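Local coordinates for protein benzoylformate Decarboxylase (Polynucleobacter necessarius, PDB 4K9Q) that probably decarboxylates benzoylformate to benzaldehyde and carbon dioxide, using bound thiamine diphosphate together with a magnesium ion, at residues L202-D207 with T237-D242; W214-A219 with D314-L319; F384-N387 with T391-T394. All coordinates share one frame; numbering follows the deposited sequence.

Contact 1: residues L202-D207 with T237-D242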
ATOM      1  N   LEU A 202     -39.015  -3.441  -9.696  1.00 13.05           N
ATOM      2  CA  LEU A 202     -37.703  -3.617 -10.307  1.00 11.67           C
ATOM      3  C   LEU A 202     -36.889  -2.333 -10.248  1.00 13.95           C
ATOM      4  O   LEU A 202     -37.407  -1.253 -10.522  1.00 14.82           O
ATOM      5  CB  LEU A 202     -37.855  -4.072 -11.759  1.00 14.25           C
ATOM      6  CG  LEU A 202     -38.438  -5.460 -12.002  1.00 16.98           C
ATOM      7  CD1 LEU A 202     -38.735  -5.653 -13.473  1.00 17.37           C
ATOM      8  CD2 LEU A 202     -37.461  -6.504 -11.527  1.00 21.39           C
ATOM      9  N   ILE A 203     -35.616  -2.461  -9.878  1.00 13.45           N
ATOM     10  CA  ILE A 203     -34.680  -1.341  -9.927  1.00 11.57           C
ATOM     11  C   ILE A 203     -33.530  -1.766 -10.828  1.00 10.70           C
ATOM     12  O   ILE A 203     -32.849  -2.750 -10.548  1.00 14.69           O
ATOM     13  CB  ILE A 203     -34.147  -0.975  -8.535  1.00 13.80           C
ATOM     14  CG1 ILE A 203     -35.307  -0.574  -7.617  1.00 13.07           C
ATOM     15  CG2 ILE A 203     -33.102   0.160  -8.637  1.00 11.57           C
ATOM     16  CD1 ILE A 203     -34.873  -0.275  -6.198  1.00 14.31           C
ATOM     17  N   TYR A 204     -33.333  -1.042 -11.926  1.00 11.45           N
ATOM     18  CA  TYR A 204     -32.300  -1.401 -12.906  1.00 12.01           C
ATOM     19  C   TYR A 204     -31.123  -0.424 -12.849  1.00 12.99           C
ATOM     20  O   TYR A 204     -31.318   0.790 -12.750  1.00 11.29           O
ATOM     21  CB  TYR A 204     -32.870  -1.375 -14.328  1.00 13.91           C
ATOM     22  CG  TYR A 204     -33.718  -2.559 -14.737  1.00 12.95           C
ATOM     23  CD1 TYR A 204     -34.047  -3.567 -13.838  1.00 12.21           C
ATOM     24  CD2 TYR A 204     -34.190  -2.664 -16.041  1.00 14.87           C
ATOM     25  CE1 TYR A 204     -34.828  -4.657 -14.235  1.00 15.15           C
ATOM     26  CE2 TYR A 204     -34.966  -3.742 -16.444  1.00 17.24           C
ATOM     27  CZ  TYR A 204     -35.281  -4.732 -15.540  1.00 14.77           C
ATOM     28  OH  TYR A 204     -36.048  -5.793 -15.959  1.00 17.99           O
ATOM     29  N   GLY A 205     -29.912  -0.961 -12.916  1.00 13.42           N
ATOM     30  CA  GLY A 205     -28.713  -0.147 -12.963  1.00 11.92           C
ATOM     31  C   GLY A 205     -27.917  -0.359 -14.234  1.00 13.17           C
ATOM     32  O   GLY A 205     -28.292  -1.145 -15.117  1.00 12.79           O
ATOM     33  N   SER A 206     -26.783   0.326 -14.320  1.00  9.95           N
ATOM     34  CA  SER A 206     -26.072   0.446 -15.585  1.00 10.92           C
ATOM     35  C   SER A 206     -25.273  -0.763 -16.071  1.00 12.79           C
ATOM     36  O   SER A 206     -24.761  -0.727 -17.181  1.00 11.31           O
ATOM     37  CB  SER A 206     -25.206   1.701 -15.575  1.00 11.95           C
ATOM     38  OG  SER A 206     -26.050   2.830 -15.393  1.00 14.15           O
ATOM     39  N   ASP A 207     -25.181  -1.828 -15.275  1.00 13.08           N
ATOM     40  CA  ASP A 207     -24.590  -3.071 -15.787  1.00 12.91           C
ATOM     41  C   ASP A 207     -25.380  -3.510 -17.018  1.00 13.48           C
ATOM     42  O   ASP A 207     -24.831  -4.105 -17.952  1.00 14.29           O
ATOM     43  CB  ASP A 207     -24.634  -4.211 -14.755  1.00 11.24           C
ATOM     44  CG  ASP A 207     -23.692  -4.004 -13.574  1.00 16.34           C
ATOM     45  OD1 ASP A 207     -22.937  -2.997 -13.535  1.00 15.30           O
ATOM     46  OD2 ASP A 207     -23.714  -4.884 -12.670  1.00 16.20           O
ATOM     47  N   THR A 237     -28.334   4.855 -19.120  1.00 11.73           N
ATOM     48  CA  THR A 237     -29.743   4.489 -19.119  1.00 11.42           C
ATOM     49  C   THR A 237     -29.935   2.970 -19.142  1.00 11.92           C
ATOM     50  O   THR A 237     -29.441   2.295 -20.039  1.00 11.63           O
ATOM     51  CB  THR A 237     -30.437   5.098 -20.354  1.00 11.53           C
ATOM     52  OG1 THR A 237     -30.137   6.500 -20.423  1.00 14.04           O
ATOM     53  CG2 THR A 237     -31.939   4.895 -20.272  1.00 10.97           C
ATOM     54  N   PRO A 238     -30.650   2.419 -18.144  1.00  9.82           N
ATOM     55  CA  PRO A 238     -30.829   0.966 -18.163  1.00 13.57           C
ATOM     56  C   PRO A 238     -32.176   0.481 -18.720  1.00 14.81           C
ATOM     57  O   PRO A 238     -32.343  -0.725 -18.893  1.00 16.30           O
ATOM     58  CB  PRO A 238     -30.726   0.596 -16.680  1.00 15.47           C
ATOM     59  CG  PRO A 238     -31.277   1.781 -15.977  1.00 17.97           C
ATOM     60  CD  PRO A 238     -30.915   2.993 -16.815  1.00 11.50           C
ATOM     61  N   PHE A 239     -33.113   1.383 -18.983  1.00 11.82           N
ATOM     62  CA  PHE A 239     -34.457   0.982 -19.397  1.00 14.25           C
ATOM     63  C   PHE A 239     -35.103   2.126 -20.203  1.00 13.09           C
ATOM     64  O   PHE A 239     -34.892   3.305 -19.895  1.00 14.50           O
ATOM     65  CB  PHE A 239     -35.279   0.657 -18.141  1.00 13.76           C
ATOM     66  CG  PHE A 239     -36.592  -0.042 -18.411  1.00 14.79           C
ATOM     67  CD1 PHE A 239     -37.782   0.670 -18.435  1.00 13.89           C
ATOM     68  CD2 PHE A 239     -36.636  -1.415 -18.593  1.00 16.23           C
ATOM     69  CE1 PHE A 239     -38.999   0.030 -18.663  1.00 14.05           C
ATOM     70  CE2 PHE A 239     -37.848  -2.065 -18.817  1.00 18.42           C
ATOM     71  CZ  PHE A 239     -39.031  -1.339 -18.853  1.00 14.70           C
ATOM     72  N   PRO A 240     -35.877   1.793 -21.250  1.00 13.13           N
ATOM     73  CA  PRO A 240     -36.478   2.880 -22.038  1.00 14.24           C
ATOM     74  C   PRO A 240     -37.370   3.760 -21.167  1.00 14.64           C
ATOM     75  O   PRO A 240     -38.293   3.273 -20.508  1.00 13.23           O
ATOM     76  CB  PRO A 240     -37.312   2.140 -23.093  1.00 16.52           C
ATOM     77  CG  PRO A 240     -37.479   0.739 -22.565  1.00 14.52           C
ATOM     78  CD  PRO A 240     -36.220   0.464 -21.786  1.00 15.46           C
ATOM     79  N   GLU A 241     -37.095   5.058 -21.158  1.00 11.55           N
ATOM     80  CA  GLU A 241     -37.707   5.929 -20.158  1.00 13.56           C
ATOM     81  C   GLU A 241     -39.110   6.408 -20.534  1.00 13.23           C
ATOM     82  O   GLU A 241     -39.781   7.084 -19.742  1.00 15.23           O
ATOM     83  CB  GLU A 241     -36.760   7.083 -19.814  1.00 13.64           C
ATOM     84  CG  GLU A 241     -35.450   6.527 -19.242  1.00 12.97           C
ATOM     85  CD  GLU A 241     -34.453   7.584 -18.822  1.00 16.80           C
ATOM     86  OE1 GLU A 241     -34.517   8.725 -19.332  1.00 15.69           O
ATOM     87  OE2 GLU A 241     -33.591   7.254 -17.974  1.00 16.59           O
ATOM     88  N   ASP A 242     -39.551   6.055 -21.737  1.00 16.18           N
ATOM     89  CA  ASP A 242     -40.940   6.304 -22.116  1.00 18.35           C
ATOM     90  C   ASP A 242     -41.788   5.015 -22.100  1.00 20.03           C
ATOM     91  O   ASP A 242     -42.960   5.030 -22.474  1.00 21.15           O
ATOM     92  CB  ASP A 242     -41.025   7.015 -23.471  1.00 22.45           C
ATOM     93  CG  ASP A 242     -40.322   6.256 -24.576  1.00 24.05           C
ATOM     94  OD1 ASP A 242     -39.662   5.231 -24.280  0.80 27.21           O
ATOM     95  OD2 ASP A 242     -40.418   6.686 -25.745  0.61 27.11           O
TER
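In the central domain, a Rossmann-like parallel sheet with strand order 3-2-1-4-5-6, Tyr204 closes the first strand and leans on Pro238 and Phe239, which belong to the loop between strands 228-230 and 246-249. The meeting illustrates how a crossover loop can be seated on a strand end largely by van der Waals fit. Pro238 supplies the closest carbons: its CG lies 3.4 Å from Tyr204 O, while the neighbouring ring carbon CB comes within 3.4 Å of Gly205 O, so the proline edge follows the backbone as the strand gives way to loop. The same CB also meets the root of the tyrosine side chain, 3.7 Å from Tyr204 CB. Farther out, the rings take over. Tyr204 holds CG beside its backbone N (chi1 -78°), which swings one flank of the ring to the loop, and its CE2 reaches Phe239 CD2 at 3.6 Å. The two rings are set obliquely, their planes at 74° and their centroids 5.7 Å apart. Pro238 O sits at the tyrosine edge, near the ring plane, and Pro240 CD covers part of one face of Phe239. Beyond the pair, His243 meets Phe239 edge-to-face, and Tyr204 OH hydrogen-bonds to Gly217 O in helix 214-224, so the phenol's polar end is satisfied away from the loop. Proline carbons against backbone carbonyls and ring against ring, all buried and without a hydrogen bond between the segments, make this a fit of shape rather than of polar pairing.

Contact 2: residues W214-A219 with D314-L319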
ATOM      1  N   TRP A 214     -30.296  -4.448 -22.787  1.00 16.83           N
ATOM      2  CA  TRP A 214     -31.444  -3.555 -22.942  1.00 17.15           C
ATOM      3  C   TRP A 214     -32.738  -4.328 -23.213  1.00 19.06           C
ATOM      4  O   TRP A 214     -33.719  -4.205 -22.471  1.00 15.73           O
ATOM      5  CB  TRP A 214     -31.146  -2.569 -24.078  1.00 15.42           C
ATOM      6  CG  TRP A 214     -32.171  -1.517 -24.341  1.00 14.28           C
ATOM      7  CD1 TRP A 214     -33.230  -1.600 -25.200  1.00 17.14           C
ATOM      8  CD2 TRP A 214     -32.213  -0.196 -23.778  1.00 13.48           C
ATOM      9  NE1 TRP A 214     -33.936  -0.420 -25.194  1.00 18.00           N
ATOM     10  CE2 TRP A 214     -33.333   0.458 -24.332  1.00 17.23           C
ATOM     11  CE3 TRP A 214     -31.416   0.491 -22.855  1.00 15.84           C
ATOM     12  CZ2 TRP A 214     -33.679   1.777 -23.992  1.00 15.34           C
ATOM     13  CZ3 TRP A 214     -31.756   1.815 -22.526  1.00 12.67           C
ATOM     14  CH2 TRP A 214     -32.879   2.431 -23.091  1.00 13.23           C
ATOM     15  N   SER A 215     -32.735  -5.149 -24.261  1.00 18.01           N
ATOM     16  CA  SER A 215     -33.946  -5.863 -24.650  0.54 19.26           C
ATOM     17  C   SER A 215     -34.339  -6.926 -23.627  1.00 16.78           C
ATOM     18  O   SER A 215     -35.528  -7.161 -23.402  1.00 17.98           O
ATOM     19  CB  SER A 215     -33.785  -6.495 -26.030  0.54 20.01           C
ATOM     20  OG  SER A 215     -32.850  -7.551 -25.994  0.54 21.82           O
ATOM     21  N   ASP A 216     -33.349  -7.555 -23.004  1.00 17.84           N
ATOM     22  CA  ASP A 216     -33.601  -8.560 -21.977  1.00 16.82           C
ATOM     23  C   ASP A 216     -34.209  -7.955 -20.713  1.00 15.33           C
ATOM     24  O   ASP A 216     -35.011  -8.591 -20.040  1.00 16.97           O
ATOM     25  CB  ASP A 216     -32.314  -9.309 -21.638  1.00 18.73           C
ATOM     26  CG  ASP A 216     -31.583  -9.777 -22.881  1.00 26.19           C
ATOM     27  OD1 ASP A 216     -30.707  -9.027 -23.377  1.00 24.97           O
ATOM     28  OD2 ASP A 216     -31.900 -10.882 -23.371  1.00 24.64           O
ATOM     29  N   GLY A 217     -33.824  -6.723 -20.396  1.00 15.65           N
ATOM     30  CA  GLY A 217     -34.419  -6.017 -19.273  1.00 15.47           C
ATOM     31  C   GLY A 217     -35.870  -5.670 -19.562  1.00 16.05           C
ATOM     32  O   GLY A 217     -36.715  -5.721 -18.669  1.00 16.65           O
ATOM     33  N   ILE A 218     -36.165  -5.317 -20.812  1.00 14.33           N
ATOM     34  CA  ILE A 218     -37.537  -5.014 -21.213  1.00 14.07           C
ATOM     35  C   ILE A 218     -38.394  -6.275 -21.138  1.00 16.33           C
ATOM     36  O   ILE A 218     -39.498  -6.262 -20.580  1.00 15.70           O
ATOM     37  CB  ILE A 218     -37.598  -4.437 -22.632  1.00 14.94           C
ATOM     38  CG1 ILE A 218     -36.938  -3.054 -22.666  1.00 14.42           C
ATOM     39  CG2 ILE A 218     -39.052  -4.323 -23.099  1.00 18.54           C
ATOM     40  CD1 ILE A 218     -36.723  -2.537 -24.068  1.00 16.02           C
ATOM     41  N   ALA A 219     -37.874  -7.369 -21.688  1.00 17.26           N
ATOM     42  CA  ALA A 219     -38.591  -8.640 -21.644  1.00 15.50           C
ATOM     43  C   ALA A 219     -38.924  -9.054 -20.213  1.00 17.32           C
ATOM     44  O   ALA A 219     -40.050  -9.473 -19.925  1.00 19.41           O
ATOM     45  CB  ALA A 219     -37.796  -9.729 -22.356  1.00 21.47           C
ATOM     46  N   ASP A 314     -23.140 -11.374 -14.704  1.00 14.22           N
ATOM     47  CA  ASP A 314     -23.413 -10.483 -15.822  1.00 12.41           C
ATOM     48  C   ASP A 314     -24.924 -10.253 -15.893  1.00 14.45           C
ATOM     49  O   ASP A 314     -25.711 -11.192 -15.740  1.00 14.31           O
ATOM     50  CB  ASP A 314     -22.934 -11.123 -17.125  1.00 13.33           C
ATOM     51  CG  ASP A 314     -23.150 -10.233 -18.326  1.00 17.47           C
ATOM     52  OD1 ASP A 314     -22.270  -9.385 -18.597  1.00 16.78           O
ATOM     53  OD2 ASP A 314     -24.189 -10.386 -19.009  1.00 15.03           O
ATOM     54  N   SER A 315     -25.341  -9.012 -16.116  1.00 13.31           N
ATOM     55  CA  SER A 315     -26.766  -8.705 -16.134  1.00 14.41           C
ATOM     56  C   SER A 315     -27.509  -9.437 -17.246  1.00 13.46           C
ATOM     57  O   SER A 315     -28.615  -9.938 -17.043  1.00 15.45           O
ATOM     58  CB  SER A 315     -26.987  -7.199 -16.293  1.00 16.22           C
ATOM     59  OG  SER A 315     -26.940  -6.563 -15.030  1.00 17.08           O
ATOM     60  N   LYS A 316     -26.907  -9.480 -18.427  1.00 14.31           N
ATOM     61  CA  LYS A 316     -27.557 -10.127 -19.560  1.00 15.84           C
ATOM     62  C   LYS A 316     -27.753 -11.617 -19.284  1.00 14.02           C
ATOM     63  O   LYS A 316     -28.851 -12.157 -19.475  1.00 16.02           O
ATOM     64  CB  LYS A 316     -26.767  -9.912 -20.853  1.00 15.33           C
ATOM     65  CG  LYS A 316     -27.568 -10.269 -22.094  1.00 18.06           C
ATOM     66  CD  LYS A 316     -26.831  -9.932 -23.369  1.00 18.68           C
ATOM     67  CE  LYS A 316     -27.693 -10.278 -24.575  1.00 29.43           C
ATOM     68  NZ  LYS A 316     -26.950 -10.137 -25.851  1.00 38.23           N
ATOM     69  N   LEU A 317     -26.695 -12.276 -18.826  1.00 13.77           N
ATOM     70  CA  LEU A 317     -26.769 -13.702 -18.538  1.00 16.11           C
ATOM     71  C   LEU A 317     -27.832 -13.990 -17.476  1.00 17.15           C
ATOM     72  O   LEU A 317     -28.597 -14.947 -17.605  1.00 16.21           O
ATOM     73  CB  LEU A 317     -25.411 -14.238 -18.107  1.00 13.81           C
ATOM     74  CG  LEU A 317     -24.381 -14.169 -19.234  1.00 14.60           C
ATOM     75  CD1 LEU A 317     -23.078 -14.808 -18.811  1.00 13.61           C
ATOM     76  CD2 LEU A 317     -24.919 -14.850 -20.474  1.00 14.38           C
ATOM     77  N   PHE A 318     -27.903 -13.156 -16.440  1.00 13.50           N
ATOM     78  CA  PHE A 318     -28.940 -13.353 -15.430  1.00 15.71           C
ATOM     79  C   PHE A 318     -30.347 -13.164 -15.987  1.00 14.80           C
ATOM     80  O   PHE A 318     -31.225 -13.982 -15.744  1.00 15.09           O
ATOM     81  CB  PHE A 318     -28.783 -12.433 -14.224  1.00 16.27           C
ATOM     82  CG  PHE A 318     -29.938 -12.537 -13.270  1.00 14.95           C
ATOM     83  CD1 PHE A 318     -29.987 -13.568 -12.336  1.00 14.74           C
ATOM     84  CD2 PHE A 318     -31.004 -11.656 -13.354  1.00 16.13           C
ATOM     85  CE1 PHE A 318     -31.071 -13.685 -11.471  1.00 15.34           C
ATOM     86  CE2 PHE A 318     -32.085 -11.770 -12.504  1.00 17.37           C
ATOM     87  CZ  PHE A 318     -32.118 -12.784 -11.561  1.00 16.45           C
ATOM     88  N   LEU A 319     -30.569 -12.075 -16.712  1.00 13.86           N
ATOM     89  CA  LEU A 319     -31.906 -11.785 -17.228  1.00 15.34           C
ATOM     90  C   LEU A 319     -32.397 -12.895 -18.168  1.00 17.95           C
ATOM     91  O   LEU A 319     -33.567 -13.272 -18.146  1.00 19.78           O
ATOM     92  CB  LEU A 319     -31.928 -10.423 -17.927  1.00 17.66           C
ATOM     93  CG  LEU A 319     -31.856  -9.242 -16.953  1.00 14.91           C
ATOM     94  CD1 LEU A 319     -31.418  -7.967 -17.667  1.00 13.02           C
ATOM     95  CD2 LEU A 319     -33.201  -9.049 -16.244  1.00 17.54           C
TER
HETATM   96  O   HOH W   1     -34.861 -11.507 -20.238  1.00 21.61           O
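A chi1 of -48° places the carboxylate of Asp216 beside its own backbone N, and Lys316, with CG opposite its backbone N (chi1 -166°) and the rest of the chain extended, runs obliquely across it. These two residues lie where a pair of helices of the Rossmann-like central domain come alongside: 214-224, in the connection from the first strand to the second, and 315-323, which follows edge strand 309-312. The short segments approach to 9.2 Å between axes, at a crossing angle of 34°. What Asp216 OD1 touches is the aliphatic part of the lysine, Lys316 CE at 3.5 Å; the ammonium stands farther off, with NZ 4.6 Å from OD1, so any attraction between the charges is probably long-range and modest. Nearer the sheet, Leu319 does the packing. Leu319 CB rests on Asp216 CB at 3.9 Å, and Leu319 CD1 lies 3.8 Å from Gly217 N, a close approach to the helix backbone where no side chain intervenes. Leu319 also packs on Ile270 of strand 266-270. At the start of its helix Asp314 is the N-cap, its OD2 accepting from Leu317 N at 3.1 Å through the anti lone pair, while Leu317 itself packs on Pro184 of the second subunit. A water joins the two backbones, donating to Asp216 O at 2.9 Å and, weakly, to Leu319 O at 3.0 Å.

Contact 3: residues F384-N387 with T391-T394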
ATOM      1  N   PHE A 384     -35.507  14.885 -21.353  1.00 14.15           N
ATOM      2  CA  PHE A 384     -34.833  13.929 -22.221  1.00 16.33           C
ATOM      3  C   PHE A 384     -35.107  12.514 -21.735  1.00 19.45           C
ATOM      4  O   PHE A 384     -34.344  11.951 -20.952  1.00 21.46           O
ATOM      5  CB  PHE A 384     -33.319  14.200 -22.275  1.00 15.27           C
ATOM      6  CG  PHE A 384     -32.929  15.339 -23.183  1.00 12.86           C
ATOM      7  CD1 PHE A 384     -32.686  15.115 -24.537  1.00 14.63           C
ATOM      8  CD2 PHE A 384     -32.816  16.638 -22.693  1.00 15.02           C
ATOM      9  CE1 PHE A 384     -32.327  16.159 -25.384  1.00 15.29           C
ATOM     10  CE2 PHE A 384     -32.452  17.682 -23.533  1.00 17.02           C
ATOM     11  CZ  PHE A 384     -32.214  17.448 -24.882  1.00 16.77           C
ATOM     12  N   ARG A 385     -36.210  11.936 -22.191  1.00 16.39           N
ATOM     13  CA  ARG A 385     -36.544  10.574 -21.800  1.00 17.79           C
ATOM     14  C   ARG A 385     -35.896   9.605 -22.782  1.00 18.02           C
ATOM     15  O   ARG A 385     -36.388   9.399 -23.887  1.00 22.34           O
ATOM     16  CB  ARG A 385     -38.065  10.411 -21.724  1.00 16.97           C
ATOM     17  CG  ARG A 385     -38.665  11.448 -20.791  1.00 17.01           C
ATOM     18  CD  ARG A 385     -40.164  11.325 -20.594  1.00 16.80           C
ATOM     19  NE  ARG A 385     -40.606  12.286 -19.586  1.00 13.81           N
ATOM     20  CZ  ARG A 385     -41.768  12.225 -18.942  1.00 18.55           C
ATOM     21  NH1 ARG A 385     -42.621  11.243 -19.208  1.00 17.74           N
ATOM     22  NH2 ARG A 385     -42.075  13.140 -18.024  1.00 13.88           N
ATOM     23  N   ILE A 386     -34.771   9.036 -22.364  1.00 11.95           N
ATOM     24  CA  ILE A 386     -33.915   8.221 -23.223  1.00 10.35           C
ATOM     25  C   ILE A 386     -34.578   6.885 -23.518  1.00 14.12           C
ATOM     26  O   ILE A 386     -34.903   6.139 -22.593  1.00 13.11           O
ATOM     27  CB  ILE A 386     -32.565   7.964 -22.515  1.00 10.25           C
ATOM     28  CG1 ILE A 386     -31.942   9.300 -22.074  1.00 14.87           C
ATOM     29  CG2 ILE A 386     -31.618   7.151 -23.402  1.00 12.51           C
ATOM     30  CD1 ILE A 386     -31.629  10.245 -23.213  1.00 13.07           C
ATOM     31  N   ASN A 387     -34.768   6.574 -24.800  1.00 14.46           N
ATOM     32  CA  ASN A 387     -35.483   5.349 -25.166  1.00 17.54           C
ATOM     33  C   ASN A 387     -34.718   4.419 -26.105  1.00 19.17           C
ATOM     34  O   ASN A 387     -35.302   3.525 -26.723  1.00 15.68           O
ATOM     35  CB  ASN A 387     -36.880   5.669 -25.719  1.00 16.20           C
ATOM     36  CG  ASN A 387     -36.843   6.479 -26.998  0.83 22.65           C
ATOM     37  OD1 ASN A 387     -35.793   6.649 -27.625  0.75 20.73           O
ATOM     38  ND2 ASN A 387     -38.005   6.977 -27.403  0.75 28.75           N
ATOM     39  N   THR A 391     -27.000   5.704 -25.672  1.00 10.89           N
ATOM     40  CA  THR A 391     -27.390   7.051 -26.034  1.00 12.06           C
ATOM     41  C   THR A 391     -27.016   8.055 -24.937  1.00 13.20           C
ATOM     42  O   THR A 391     -26.424   9.101 -25.233  1.00 14.18           O
ATOM     43  CB  THR A 391     -28.900   7.085 -26.377  1.00 14.14           C
ATOM     44  OG1 THR A 391     -29.102   6.327 -27.577  1.00 14.95           O
ATOM     45  CG2 THR A 391     -29.415   8.511 -26.580  1.00 14.21           C
ATOM     46  N   PHE A 392     -27.328   7.727 -23.682  1.00  9.46           N
ATOM     47  CA  PHE A 392     -27.018   8.622 -22.559  1.00  9.11           C
ATOM     48  C   PHE A 392     -25.822   8.145 -21.747  1.00 10.46           C
ATOM     49  O   PHE A 392     -25.734   6.962 -21.379  1.00 11.33           O
ATOM     50  CB  PHE A 392     -28.220   8.791 -21.628  1.00 10.67           C
ATOM     51  CG  PHE A 392     -27.908   9.588 -20.391  1.00 10.05           C
ATOM     52  CD1 PHE A 392     -27.856  10.974 -20.444  1.00 15.14           C
ATOM     53  CD2 PHE A 392     -27.647   8.955 -19.181  1.00 11.53           C
ATOM     54  CE1 PHE A 392     -27.550  11.720 -19.301  1.00 13.49           C
ATOM     55  CE2 PHE A 392     -27.343   9.690 -18.043  1.00 14.92           C
ATOM     56  CZ  PHE A 392     -27.299  11.075 -18.105  1.00 13.70           C
ATOM     57  N   TYR A 393     -24.917   9.074 -21.446  1.00 11.30           N
ATOM     58  CA  TYR A 393     -23.733   8.753 -20.655  1.00 11.47           C
ATOM     59  C   TYR A 393     -23.411   9.860 -19.663  1.00 11.14           C
ATOM     60  O   TYR A 393     -23.433  11.052 -20.014  1.00 11.31           O
ATOM     61  CB  TYR A 393     -22.512   8.603 -21.562  1.00  8.71           C
ATOM     62  CG  TYR A 393     -22.574   7.512 -22.600  1.00 10.19           C
ATOM     63  CD1 TYR A 393     -23.295   7.687 -23.780  1.00  9.68           C
ATOM     64  CD2 TYR A 393     -21.888   6.317 -22.415  1.00 10.87           C
ATOM     65  CE1 TYR A 393     -23.333   6.683 -24.745  1.00 11.75           C
ATOM     66  CE2 TYR A 393     -21.919   5.315 -23.368  1.00 11.15           C
ATOM     67  CZ  TYR A 393     -22.645   5.505 -24.527  1.00 11.73           C
ATOM     68  OH  TYR A 393     -22.686   4.516 -25.486  1.00 13.64           O
ATOM     69  N   THR A 394     -23.068   9.469 -18.441  1.00 10.80           N
ATOM     70  CA  THR A 394     -22.469  10.394 -17.481  1.00 11.60           C
ATOM     71  C   THR A 394     -21.501   9.569 -16.619  1.00 12.03           C
ATOM     72  O   THR A 394     -21.321   8.360 -16.848  1.00 10.71           O
ATOM     73  CB  THR A 394     -23.537  11.144 -16.639  1.00 12.75           C
ATOM     74  OG1 THR A 394     -22.923  12.191 -15.868  1.00 12.16           O
ATOM     75  CG2 THR A 394     -24.279  10.191 -15.709  1.00 12.77           C
TER
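Ile386 gives up more surface than any other residue here, and it divides its branches between two neighbours, Phe392 and Thr391. Its CG1 lies 3.8 Å from Phe392 CB, and CD1, folded back toward its own CA by a chi2 of -62°, stays at the same carbon, 4.0 Å from Phe392 CB. The other branch serves the threonine: Ile386 CG2 is 4.0 Å from Thr391 CB and 4.1 Å from Thr391 CG2, the two side chains running antiparallel alongside each other. Phe392, by contrast, lies nearly perpendicular to the isoleucine, and because its CG stands opposite the backbone N (chi1 174°) the ring is carried away, leaving CB as the point of touch. Segment 384-387 leaves helix 377-383, and the chain then turns into strand 392-393, the short edge strand of the parallel sheet of the C-terminal thiamine diphosphate-binding domain, bonded through its backbone to Leu369 in strand 368-372. Replacing Ile386 with an alanine would probably open a gap between loop and strand, since the branches that lie on Phe392 CB and Thr391 CB would be missing. Thr391 OG1 is hydrogen-bonded to Pro389 O, in the link between the segments. The Phe392 side chain also packs on Leu369 and Glu371, and it is about 10 Å from that of Cys373, a residue that binds the cofactor.

How the contacts relate
Contacts 1 and 2 belong to one central domain: helix 214-224, one partner of contact 2, also covers contact 1, with Trp214 CZ2 packing 3.5 Å from Pro240 N. Contact 1 is wholly buried and aromatic, with one proline; contact 2, nearer the surface, mixes leucine packing with an aspartate-lysine pair at its edge and a bridging water. Contact 3 is partly buried and aliphatic, and lies in a different domain, yet it borders contact 1 across the domain boundary: Glu241 N hydrogen-bonds to Ile386 O, and Asn387 ND2 to Asp242 OD2. The loop 237-242 thus meets strand 201-204 by packing alone but uses polar groups toward 384-387. Trp214, from contact 2, also packs on Asn387.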